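Local coordinates for coenzyme Q-binding protein COQ10 START domain-containing protein (Thermus thermophilus, PDB 2D4R) that is of unknown function but, as a putative member of the START-domain superfamily related to COQ10, probably binds a lipid or similar hydrophobic ligand, at residues A[17-23]-A[138-142]. Numbering follows the deposited sequence.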
loop_
_atom_site.group_PDB
_atom_site.type_symbol
_atom_site.label_atom_id
_atom_site.label_comp_id
_atom_site.label_asym_id
_atom_site.label_seq_id
_atom_site.Cartn_x
_atom_site.Cartn_y
_atom_site.Cartn_z
ATOM N N VAL A 17 12.926 -0.673 -7.298
ATOM C CA VAL A 17 11.500 -0.492 -7.053
ATOM C C VAL A 17 11.180 -0.821 -5.591
ATOM O O VAL A 17 10.422 -0.111 -4.932
ATOM C CB VAL A 17 10.654 -1.391 -7.997
ATOM C CG1 VAL A 17 9.151 -1.155 -7.767
ATOM C CG2 VAL A 17 11.021 -1.099 -9.458
ATOM N N TYR A 18 11.789 -1.886 -5.082
ATOM C CA TYR A 18 11.588 -2.280 -3.706
ATOM C C TYR A 18 12.041 -1.169 -2.763
ATOM O O TYR A 18 11.322 -0.824 -1.828
ATOM C CB TYR A 18 12.359 -3.571 -3.421
ATOM C CG TYR A 18 12.459 -3.940 -1.957
ATOM C CD1 TYR A 18 13.588 -3.613 -1.214
ATOM C CD2 TYR A 18 11.436 -4.640 -1.321
ATOM C CE1 TYR A 18 13.699 -3.977 0.126
ATOM C CE2 TYR A 18 11.537 -5.006 0.015
ATOM C CZ TYR A 18 12.667 -4.674 0.730
ATOM O OH TYR A 18 12.773 -5.040 2.051
ATOM N N ARG A 19 13.223 -0.603 -3.005
ATOM C CA ARG A 19 13.785 0.397 -2.080
ATOM C C ARG A 19 12.988 1.695 -2.075
ATOM O O ARG A 19 12.841 2.334 -1.043
ATOM C CB ARG A 19 15.245 0.717 -2.420
ATOM C CG ARG A 19 16.289 0.005 -1.549
ATOM C CD ARG A 19 16.167 0.379 -0.060
ATOM N NE ARG A 19 17.290 1.187 0.432
ATOM C CZ ARG A 19 17.509 1.482 1.716
ATOM N NH1 ARG A 19 18.557 2.222 2.057
ATOM N NH2 ARG A 19 16.687 1.038 2.660
ATOM N N LEU A 20 12.481 2.079 -3.238
ATOM C CA LEU A 20 11.661 3.272 -3.357
ATOM C C LEU A 20 10.286 3.114 -2.718
ATOM O O LEU A 20 9.690 4.095 -2.268
ATOM C CB LEU A 20 11.497 3.643 -4.825
ATOM C CG LEU A 20 12.759 4.198 -5.467
ATOM C CD1 LEU A 20 12.581 4.261 -6.976
ATOM C CD2 LEU A 20 13.044 5.578 -4.873
ATOM N N ALA A 21 9.778 1.888 -2.672
ATOM C CA ALA A 21 8.502 1.638 -2.002
ATOM C C ALA A 21 8.682 1.612 -0.484
ATOM O O ALA A 21 7.747 1.871 0.274
ATOM C CB ALA A 21 7.919 0.335 -2.475
ATOM N N LYS A 22 9.898 1.310 -0.046
ATOM C CA LYS A 22 10.191 1.179 1.373
ATOM C C LYS A 22 10.310 2.545 2.030
ATOM O O LYS A 22 10.017 2.704 3.212
ATOM C CB LYS A 22 11.486 0.396 1.567
ATOM C CG LYS A 22 11.868 0.192 3.015
ATOM C CD LYS A 22 13.242 -0.422 3.116
ATOM C CE LYS A 22 13.754 -0.377 4.536
ATOM N NZ LYS A 22 15.023 -1.138 4.646
ATOM N N ASP A 23 10.743 3.530 1.253
ATOM C CA ASP A 23 10.788 4.911 1.714
ATOM C C ASP A 23 9.400 5.499 1.551
ATOM O O ASP A 23 9.138 6.249 0.595
ATOM C CB ASP A 23 11.790 5.717 0.884
ATOM C CG ASP A 23 11.721 7.215 1.173
ATOM O OD1 ASP A 23 11.254 7.601 2.262
ATOM O OD2 ASP A 23 12.140 8.000 0.303
ATOM N N LEU A 138 3.525 4.417 -7.206
ATOM C CA LEU A 138 4.897 3.916 -7.064
ATOM C C LEU A 138 5.624 3.983 -8.410
ATOM O O LEU A 138 6.812 4.301 -8.457
ATOM C CB LEU A 138 4.909 2.475 -6.501
ATOM C CG LEU A 138 6.203 1.654 -6.636
ATOM C CD1 LEU A 138 7.350 2.399 -5.979
ATOM C CD2 LEU A 138 6.039 0.275 -6.001
ATOM N N GLU A 139 4.897 3.712 -9.493
ATOM C CA GLU A 139 5.416 3.874 -10.854
ATOM C C GLU A 139 5.962 5.278 -11.015
ATOM O O GLU A 139 7.046 5.487 -11.563
ATOM C CB GLU A 139 4.298 3.668 -11.876
ATOM C CG GLU A 139 4.464 2.469 -12.782
ATOM C CD GLU A 139 5.018 2.832 -14.146
ATOM O OE1 GLU A 139 4.426 2.418 -15.166
ATOM O OE2 GLU A 139 6.052 3.525 -14.199
ATOM N N GLU A 140 5.197 6.242 -10.520
ATOM C CA GLU A 140 5.515 7.640 -10.714
ATOM C C GLU A 140 6.630 8.096 -9.793
ATOM O O GLU A 140 7.282 9.111 -10.047
ATOM C CB GLU A 140 4.263 8.483 -10.488
ATOM C CG GLU A 140 3.167 8.208 -11.509
ATOM C CD GLU A 140 1.949 9.080 -11.299
ATOM O OE1 GLU A 140 1.619 9.346 -10.124
ATOM O OE2 GLU A 140 1.326 9.500 -12.304
ATOM N N ARG A 141 6.844 7.350 -8.715
ATOM C CA ARG A 141 7.947 7.652 -7.815
ATOM C C ARG A 141 9.216 7.216 -8.523
ATOM O O ARG A 141 10.200 7.950 -8.579
ATOM C CB ARG A 141 7.799 6.873 -6.506
ATOM C CG ARG A 141 8.177 7.626 -5.240
ATOM C CD ARG A 141 9.498 8.355 -5.344
ATOM N NE ARG A 141 10.263 8.291 -4.094
ATOM C CZ ARG A 141 11.345 9.027 -3.834
ATOM N NH1 ARG A 141 11.794 9.894 -4.731
ATOM N NH2 ARG A 141 11.996 8.887 -2.687
ATOM N N VAL A 142 9.172 6.009 -9.076
ATOM C CA VAL A 142 10.356 5.361 -9.615
ATOM C C VAL A 142 10.854 6.113 -10.842
ATOM O O VAL A 142 12.063 6.247 -11.039
ATOM C CB VAL A 142 10.068 3.870 -9.979
ATOM C CG1 VAL A 142 11.291 3.226 -10.586
ATOM C CG2 VAL A 142 9.662 3.100 -8.732
HETATM O O HOH W 1 9.838 6.548 -1.799
#
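L20 of helix 14-22 reaches across to V142 and R141 of the long C-terminal helix 120-144, joining two helices of the helix-grip (Bet v 1-like) fold, in which the antiparallel sheet wraps around that long helix. The axes of 17-22 and 138-142 pass 9.8 Å apart at 109°. The two methyls of L20 divide the work: CD1 lies 3.6 Å from CG2 of V142, while CD2 sits over one face of the R141 guanidinium, displaced toward its rim and 4.0 Å from NE. With its CG beside the backbone N and anti to the carbonyl carbon, L20 sends this fork between the two partners. Shortening L20 to an alanine is likely to leave CG2 of V142 without the methyl that packs against it from helix 14-22, and that guanidinium face without its aliphatic cover. Deeper in the contact, the L138 isobutyl group crosses V17 at about a right angle, CD2 lying 3.9 Å from V17 CG1, and the same methyl meets CB of A21. At the margin, R141, its chain bent at chi2 and chi3, presents the guanidinium edge to D23: NH2 and OD2 form a salt bridge at 3.1 Å, but the hydrogen bond within it is weak (131°) and the carboxylate and guanidinium planes are 67° apart. The other carboxylate oxygen of D23, OD1, caps helix 24-27 through the G26 backbone N, so one side chain serves both the helix start and the arginine. Behind the apolar layer, V17, A21 and L138 all pack on F93 of strand 86-95, and V17, L138 and V142 touch I10. One water ties the polar margin together, donating to the carbonyl oxygens of L20 and D23 and accepting from R141 NE at 2.9 Å.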